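Local coordinates for protein putative acetyltransferase (PDB 3DSB) that is a putative acetyltransferase of the GNAT family that probably transfers an acyl group and was crystallised with trimethyl glycine bound, at residues 82-88 against 119-125; 102-107 against 136-142. All coordinates share one frame. Where two conformers were deposited one is given. Numbering follows the deposited sequence.

Interaction 1 (82-88 against 119-125). With BET (trimethyl glycine), chain D; BET (trimethyl glycine), chain F.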
loop_
_atom_site.group_PDB
_atom_site.type_symbol
_atom_site.label_atom_id
_atom_site.label_comp_id
_atom_site.label_asym_id
_atom_site.label_seq_id
_atom_site.Cartn_x
_atom_site.Cartn_y
_atom_site.Cartn_z
ATOM N N GLY A 82 1.514 -12.299 -5.225
ATOM C CA GLY A 82 1.329 -11.313 -6.297
ATOM C C GLY A 82 1.139 -9.925 -5.723
ATOM O O GLY A 82 1.060 -9.767 -4.499
ATOM N N ASN A 83 1.011 -8.933 -6.614
ATOM C CA ASN A 83 0.876 -7.535 -6.197
ATOM C C ASN A 83 -0.551 -7.061 -6.353
ATOM O O ASN A 83 -1.202 -7.382 -7.374
ATOM C CB ASN A 83 1.704 -6.602 -7.068
ATOM C CG ASN A 83 3.135 -6.512 -6.641
ATOM O OD1 ASN A 83 4.051 -6.848 -7.439
ATOM N ND2 ASN A 83 3.378 -6.101 -5.429
ATOM N N PHE A 84 -1.016 -6.259 -5.389
ATOM C CA PHE A 84 -2.129 -5.358 -5.667
ATOM C C PHE A 84 -1.538 -4.076 -6.194
ATOM O O PHE A 84 -0.501 -3.600 -5.713
ATOM C CB PHE A 84 -2.845 -5.035 -4.368
ATOM C CG PHE A 84 -3.654 -6.165 -3.831
ATOM C CD1 PHE A 84 -4.949 -6.403 -4.300
ATOM C CD2 PHE A 84 -3.132 -6.992 -2.831
ATOM C CE1 PHE A 84 -5.716 -7.434 -3.799
ATOM C CE2 PHE A 84 -3.890 -8.054 -2.320
ATOM C CZ PHE A 84 -5.192 -8.267 -2.802
ATOM N N LEU A 85 -2.200 -3.512 -7.197
ATOM C CA LEU A 85 -1.851 -2.201 -7.669
ATOM C C LEU A 85 -2.783 -1.180 -6.988
ATOM O O LEU A 85 -4.015 -1.382 -7.013
ATOM C CB LEU A 85 -1.976 -2.207 -9.196
ATOM C CG LEU A 85 -1.585 -0.998 -10.027
ATOM C CD1 LEU A 85 -1.002 -1.450 -11.361
ATOM C CD2 LEU A 85 -2.767 -0.088 -10.249
ATOM N N TRP A 86 -2.206 -0.150 -6.352
ATOM C CA TRP A 86 -3.025 0.861 -5.649
ATOM C C TRP A 86 -2.934 2.173 -6.417
ATOM O O TRP A 86 -1.869 2.778 -6.502
ATOM C CB TRP A 86 -2.499 1.091 -4.224
ATOM C CG TRP A 86 -2.852 0.027 -3.277
ATOM C CD1 TRP A 86 -2.296 -1.219 -3.168
ATOM C CD2 TRP A 86 -3.964 0.057 -2.353
ATOM N NE1 TRP A 86 -2.933 -1.941 -2.156
ATOM C CE2 TRP A 86 -3.944 -1.170 -1.629
ATOM C CE3 TRP A 86 -4.881 1.045 -1.972
ATOM C CZ2 TRP A 86 -4.886 -1.465 -0.626
ATOM C CZ3 TRP A 86 -5.823 0.741 -0.998
ATOM C CH2 TRP A 86 -5.803 -0.488 -0.318
ATOM N N ILE A 87 -4.057 2.619 -6.978
ATOM C CA ILE A 87 -4.078 3.912 -7.708
ATOM C C ILE A 87 -4.122 5.006 -6.664
ATOM O O ILE A 87 -5.063 5.038 -5.843
ATOM C CB ILE A 87 -5.305 4.005 -8.657
ATOM C CG1 ILE A 87 -5.206 2.911 -9.728
ATOM C CG2 ILE A 87 -5.415 5.409 -9.272
ATOM C CD1 ILE A 87 -6.458 2.776 -10.581
ATOM N N GLN A 88 -3.160 5.918 -6.707
ATOM C CA GLN A 88 -3.010 6.986 -5.711
ATOM C C GLN A 88 -3.437 8.354 -6.197
ATOM O O GLN A 88 -3.775 9.217 -5.402
ATOM C CB GLN A 88 -1.558 7.081 -5.213
ATOM C CG GLN A 88 -1.015 5.787 -4.633
ATOM C CD GLN A 88 -1.726 5.272 -3.384
ATOM O OE1 GLN A 88 -2.623 5.936 -2.835
ATOM N NE2 GLN A 88 -1.329 4.061 -2.938
ATOM N N ILE A 119 -0.584 -9.686 -11.049
ATOM C CA ILE A 119 -1.327 -8.638 -10.335
ATOM C C ILE A 119 -2.633 -9.265 -9.876
ATOM O O ILE A 119 -3.403 -9.831 -10.682
ATOM C CB ILE A 119 -1.593 -7.410 -11.242
ATOM C CG1 ILE A 119 -0.243 -6.692 -11.454
ATOM C CG2 ILE A 119 -2.632 -6.492 -10.558
ATOM C CD1 ILE A 119 -0.283 -5.477 -12.386
ATOM N N VAL A 120 -2.869 -9.216 -8.567
ATOM C CA VAL A 120 -3.996 -9.946 -8.006
ATOM C C VAL A 120 -5.225 -9.084 -7.709
ATOM O O VAL A 120 -6.279 -9.599 -7.350
ATOM C CB VAL A 120 -3.553 -10.765 -6.754
ATOM C CG1 VAL A 120 -2.544 -11.838 -7.177
ATOM C CG2 VAL A 120 -2.908 -9.844 -5.729
ATOM N N GLY A 121 -5.089 -7.782 -7.894
ATOM C CA GLY A 121 -6.196 -6.884 -7.640
ATOM C C GLY A 121 -5.760 -5.443 -7.862
ATOM O O GLY A 121 -4.565 -5.169 -8.027
HETATM N N MSE A 122 -6.739 -4.534 -7.865
HETATM C CA MSE A 122 -6.486 -3.117 -8.106
HETATM C C MSE A 122 -7.324 -2.374 -7.104
HETATM O O MSE A 122 -8.536 -2.618 -7.011
HETATM C CB MSE A 122 -6.889 -2.724 -9.547
HETATM C CG MSE A 122 -6.474 -1.334 -9.910
HETATM SE SE MSE A 122 -7.052 -0.951 -11.732
HETATM C CE MSE A 122 -8.714 -0.007 -11.257
ATOM N N ARG A 123 -6.685 -1.508 -6.312
ATOM C CA ARG A 123 -7.351 -0.885 -5.175
ATOM C C ARG A 123 -7.100 0.599 -5.085
ATOM O O ARG A 123 -6.185 1.088 -5.713
ATOM C CB ARG A 123 -6.905 -1.569 -3.883
ATOM C CG ARG A 123 -7.456 -2.979 -3.771
ATOM C CD ARG A 123 -6.908 -3.735 -2.568
ATOM N NE ARG A 123 -7.701 -4.950 -2.407
ATOM C CZ ARG A 123 -7.441 -5.884 -1.502
ATOM N NH1 ARG A 123 -6.412 -5.730 -0.688
ATOM N NH2 ARG A 123 -8.216 -6.962 -1.447
ATOM N N LEU A 124 -7.924 1.303 -4.308
ATOM C CA LEU A 124 -7.597 2.678 -3.960
ATOM C C LEU A 124 -8.280 2.992 -2.645
ATOM O O LEU A 124 -9.245 2.296 -2.239
ATOM C CB LEU A 124 -7.965 3.687 -5.067
ATOM C CG LEU A 124 -9.437 3.807 -5.473
ATOM C CD1 LEU A 124 -10.274 4.615 -4.472
ATOM C CD2 LEU A 124 -9.560 4.434 -6.879
ATOM N N TYR A 125 -7.824 4.047 -1.971
ATOM C CA TYR A 125 -8.594 4.584 -0.803
ATOM C C TYR A 125 -8.944 6.038 -1.093
ATOM O O TYR A 125 -8.179 6.753 -1.765
ATOM C CB TYR A 125 -7.867 4.383 0.570
ATOM C CG TYR A 125 -6.484 5.042 0.652
ATOM C CD1 TYR A 125 -6.361 6.387 1.052
ATOM C CD2 TYR A 125 -5.319 4.357 0.268
ATOM C CE1 TYR A 125 -5.113 7.043 1.077
ATOM C CE2 TYR A 125 -4.059 4.986 0.348
ATOM C CZ TYR A 125 -3.972 6.339 0.717
ATOM O OH TYR A 125 -2.757 7.042 0.748
HETATM N N BET D . -6.491 -9.563 0.745
HETATM C CA BET D . -5.139 -9.911 0.192
HETATM C C BET D . -4.253 -10.908 0.925
HETATM O O BET D . -3.005 -10.673 1.086
HETATM O OXT BET D . -4.798 -12.006 1.223
HETATM C C1 BET D . -6.465 -8.156 1.103
HETATM C C2 BET D . -7.584 -9.752 -0.219
HETATM C C3 BET D . -6.843 -10.336 1.944
HETATM N N BET F . -2.442 10.876 2.527
HETATM C CA BET F . -1.020 10.754 2.112
HETATM C C BET F . -0.576 11.359 0.804
HETATM O O BET F . 0.188 10.750 -0.082
HETATM O OXT BET F . -0.890 12.555 0.791
HETATM C C1 BET F . -2.585 11.262 3.939
HETATM C C2 BET F . -3.233 11.789 1.687
HETATM C C3 BET F . -2.937 9.511 2.427
HETATM O O HOH W 1 -5.303 4.828 -3.088
HETATM O O HOH W 2 -3.473 8.441 -2.239
#
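Four backbone hydrogen bonds join these parallel strands: V120 N to N83 O (2.8 Å), L85 N to G121 O (3.0 Å), R123 N to L85 O (2.8 Å) and I87 N to R123 O (2.9 Å). The register slips: N83 pairs with I119 but L85 with M122, a beta bulge in which V120 and G121 together face F84 and G121 N is left without a partner. At the far end the direct bonding stops, and water 1 bridges I87 O (2.8 Å) to Y125 N (2.9 Å).

On one face the R123 guanidinium stacks on the F84 ring, centres 3.8 Å apart and planes at 16°, a cation-pi contact; R123 NE forms a salt bridge with E151 of the second subunit. V120 CG2 sits 3.9 Å from the F84 centroid on the opposite side, and R123 CB lies 3.5 Å from the centroid of the W86 six-membered ring. G121 has no side chain to collide with F84. On the other face, L85 CD2 meets selenomethionine M122 CG at 3.9 Å and I87 CD1 meets M122 CE at 3.6 Å, under helix 101-115.

CA of the chain D trimethyl glycine lies 3.4 Å from F84 CE2 and its C1 3.0 Å from R123 NH1. The axes diverge by 22°, and water replaces direct pairing, consistent with the parallel strands that splay to admit acetyl-CoA in GNAT relatives.

Interaction 2 (102-107 against 136-142); sequences FNYLFN and TYESLNM. With SO4 (sulfate ion), chain C.
Build 102-107 as regular alpha helix, turning F102 (chi1 t) and F106 (chi1 -136°) toward the other segment. T136 to E138 continue helix 133-138; E138 to N141 form a type I turn. T136 lays CG2 4.2 Å from F102 CE2. Y137 (chi1 m) brings CE1 to 3.9 Å from F106 CZ, the two rings oblique at 32° with centroids 5.9 Å apart.

L140 is the centre of the contact. Its CA is 7.9 Å from N107 CA, and with chi1 m and chi2 t its CD1 reaches F106 CD2 at 3.7 Å, 4.0 Å from the ring centroid as a CH-pi contact, and F102 CE2 at 4.0 Å. Its CD2 lies 3.7 Å from N103 OD1 and 3.8 Å from N107 OD1.

N141, at phi/psi 66/30, is the C-prime residue of a Schellman motif: M142 N bonds Y137 O (2.9 Å) and N141 N bonds E138 O (3.0 Å). The chain turns back, so selenomethionine M142 sets SE at the F106 ring edge, 3.9 Å from CZ, a Met-aromatic contact. No hydrogen bond crosses; the join is apolar, with K110 NZ of helix 101-115 bonding L140 O beside it.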
loop_
_atom_site.group_PDB
_atom_site.type_symbol
_atom_site.label_atom_id
_atom_site.label_comp_id
_atom_site.label_asym_id
_atom_site.label_seq_id
_atom_site.Cartn_x
_atom_site.Cartn_y
_atom_site.Cartn_z
ATOM N N PHE A 102 -9.769 10.992 -18.211
ATOM C CA PHE A 102 -9.746 10.325 -16.906
ATOM C C PHE A 102 -9.998 8.816 -17.131
ATOM O O PHE A 102 -9.226 7.962 -16.642
ATOM C CB PHE A 102 -10.796 10.951 -15.981
ATOM C CG PHE A 102 -10.826 10.360 -14.604
ATOM C CD1 PHE A 102 -10.289 11.046 -13.543
ATOM C CD2 PHE A 102 -11.402 9.125 -14.389
ATOM C CE1 PHE A 102 -10.322 10.481 -12.241
ATOM C CE2 PHE A 102 -11.415 8.554 -13.110
ATOM C CZ PHE A 102 -10.900 9.235 -12.045
ATOM N N ASN A 103 -11.039 8.492 -17.897
ATOM C CA ASN A 103 -11.334 7.094 -18.135
ATOM C C ASN A 103 -10.298 6.380 -19.024
ATOM O O ASN A 103 -10.058 5.179 -18.805
ATOM C CB ASN A 103 -12.740 6.896 -18.712
ATOM C CG ASN A 103 -13.814 7.171 -17.728
ATOM O OD1 ASN A 103 -13.563 7.309 -16.527
ATOM N ND2 ASN A 103 -15.051 7.194 -18.206
ATOM N N TYR A 104 -9.697 7.065 -20.016
ATOM C CA TYR A 104 -8.619 6.438 -20.794
ATOM C C TYR A 104 -7.496 5.993 -19.851
ATOM O O TYR A 104 -6.932 4.882 -19.998
ATOM C CB TYR A 104 -8.026 7.380 -21.850
ATOM C CG TYR A 104 -8.847 7.600 -23.093
ATOM C CD1 TYR A 104 -9.316 6.528 -23.837
ATOM C CD2 TYR A 104 -9.142 8.894 -23.505
ATOM C CE1 TYR A 104 -10.088 6.754 -24.994
ATOM C CE2 TYR A 104 -9.902 9.140 -24.654
ATOM C CZ TYR A 104 -10.376 8.064 -25.376
ATOM O OH TYR A 104 -11.145 8.320 -26.512
ATOM N N LEU A 105 -7.134 6.863 -18.910
ATOM C CA LEU A 105 -6.049 6.518 -17.968
ATOM C C LEU A 105 -6.464 5.388 -17.056
ATOM O O LEU A 105 -5.723 4.438 -16.849
ATOM C CB LEU A 105 -5.651 7.749 -17.140
ATOM C CG LEU A 105 -4.893 8.820 -17.929
ATOM C CD1 LEU A 105 -4.723 10.026 -17.053
ATOM C CD2 LEU A 105 -3.554 8.266 -18.404
ATOM N N PHE A 106 -7.664 5.489 -16.496
ATOM C CA PHE A 106 -8.103 4.469 -15.546
ATOM C C PHE A 106 -8.205 3.100 -16.229
ATOM O O PHE A 106 -7.800 2.064 -15.675
ATOM C CB PHE A 106 -9.448 4.911 -14.981
ATOM C CG PHE A 106 -9.546 4.738 -13.528
ATOM C CD1 PHE A 106 -9.211 5.772 -12.651
ATOM C CD2 PHE A 106 -9.983 3.531 -13.022
ATOM C CE1 PHE A 106 -9.277 5.579 -11.232
ATOM C CE2 PHE A 106 -10.074 3.329 -11.656
ATOM C CZ PHE A 106 -9.717 4.354 -10.759
ATOM N N ASN A 107 -8.754 3.092 -17.442
ATOM C CA ASN A 107 -8.887 1.840 -18.182
ATOM C C ASN A 107 -7.544 1.295 -18.643
ATOM O O ASN A 107 -7.358 0.070 -18.753
ATOM C CB ASN A 107 -9.903 2.003 -19.315
ATOM C CG ASN A 107 -11.330 1.989 -18.799
ATOM O OD1 ASN A 107 -11.637 1.250 -17.872
ATOM N ND2 ASN A 107 -12.192 2.833 -19.366
ATOM N N THR A 136 -18.414 7.617 -9.583
ATOM C CA THR A 136 -17.299 7.615 -10.522
ATOM C C THR A 136 -16.637 6.241 -10.587
ATOM O O THR A 136 -16.419 5.711 -11.672
ATOM C CB THR A 136 -16.272 8.681 -10.139
ATOM O OG1 THR A 136 -16.851 9.979 -10.344
ATOM C CG2 THR A 136 -14.994 8.550 -10.970
ATOM N N TYR A 137 -16.310 5.669 -9.429
ATOM C CA TYR A 137 -15.651 4.357 -9.460
ATOM C C TYR A 137 -16.578 3.233 -9.866
ATOM O O TYR A 137 -16.178 2.298 -10.585
ATOM C CB TYR A 137 -14.967 4.042 -8.129
ATOM C CG TYR A 137 -13.919 5.058 -7.807
ATOM C CD1 TYR A 137 -13.027 5.516 -8.789
ATOM C CD2 TYR A 137 -13.827 5.588 -6.513
ATOM C CE1 TYR A 137 -12.072 6.479 -8.487
ATOM C CE2 TYR A 137 -12.877 6.531 -6.197
ATOM C CZ TYR A 137 -11.987 6.968 -7.171
ATOM O OH TYR A 137 -11.053 7.918 -6.852
ATOM N N GLU A 138 -17.832 3.296 -9.419
ATOM C CA GLU A 138 -18.803 2.278 -9.839
ATOM C C GLU A 138 -18.952 2.195 -11.350
ATOM O O GLU A 138 -19.080 1.123 -11.916
ATOM C CB GLU A 138 -20.164 2.550 -9.230
ATOM C CG GLU A 138 -20.533 1.530 -8.207
ATOM C CD GLU A 138 -20.128 1.899 -6.804
ATOM O OE1 GLU A 138 -21.072 1.885 -5.954
ATOM O OE2 GLU A 138 -18.905 2.178 -6.558
ATOM N N SER A 139 -18.903 3.339 -12.012
ATOM C CA SER A 139 -19.001 3.347 -13.475
ATOM C C SER A 139 -17.785 2.687 -14.137
ATOM O O SER A 139 -17.821 2.331 -15.332
ATOM C CB SER A 139 -19.214 4.769 -13.999
ATOM O OG SER A 139 -20.556 5.164 -13.768
ATOM N N LEU A 140 -16.699 2.559 -13.369
ATOM C CA LEU A 140 -15.497 1.889 -13.839
ATOM C C LEU A 140 -15.370 0.451 -13.286
ATOM O O LEU A 140 -14.294 -0.153 -13.344
ATOM C CB LEU A 140 -14.266 2.729 -13.467
ATOM C CG LEU A 140 -14.137 4.022 -14.302
ATOM C CD1 LEU A 140 -13.329 5.028 -13.504
ATOM C CD2 LEU A 140 -13.490 3.704 -15.629
ATOM N N ASN A 141 -16.464 -0.076 -12.743
ATOM C CA ASN A 141 -16.496 -1.428 -12.192
ATOM C C ASN A 141 -15.617 -1.585 -10.948
ATOM O O ASN A 141 -15.060 -2.658 -10.682
ATOM C CB ASN A 141 -16.178 -2.513 -13.244
ATOM C CG ASN A 141 -17.221 -2.564 -14.351
ATOM O OD1 ASN A 141 -18.373 -2.206 -14.147
ATOM N ND2 ASN A 141 -16.815 -2.993 -15.528
HETATM N N MSE A 142 -15.482 -0.495 -10.206
HETATM C CA MSE A 142 -14.746 -0.504 -8.960
HETATM C C MSE A 142 -15.730 -0.236 -7.811
HETATM O O MSE A 142 -16.514 0.737 -7.856
HETATM C CB MSE A 142 -13.642 0.553 -9.040
HETATM C CG MSE A 142 -12.581 0.366 -8.031
HETATM SE SE MSE A 142 -11.208 1.732 -8.228
HETATM C CE MSE A 142 -9.707 0.652 -7.639
HETATM S S SO4 C . -12.277 14.032 -17.429
HETATM O O1 SO4 C . -11.150 13.570 -18.224
HETATM O O2 SO4 C . -11.831 14.015 -16.007
HETATM O O3 SO4 C . -12.711 15.388 -17.731
HETATM O O4 SO4 C . -13.354 13.050 -17.505
#

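In the fold
The segments of the two contacts alternate along the chain, and their centres are 14 Å apart. They touch directly: M122 CE meets F106 CE2 at 3.6 Å, while L124 CD2 rests on M142 SE (3.4 Å) and Y137 CZ (3.5 Å). The helix of interaction 1's beta-alpha-beta unit, 101-115, carries half of interaction 2. Both trimethyl glycine molecules touch residues of interaction 1; the side chain of Y137 is about 12 Å from a bound trimethyl glycine. At the start of helix 101-115 a sulfate, probably from the crystallisation liquor, bonds F102 N through O1 (2.9 Å), probably where GNAT relatives hold the coenzyme A pyrophosphate. The second subunit contacts both interactions, extending the sheet beyond 119-125.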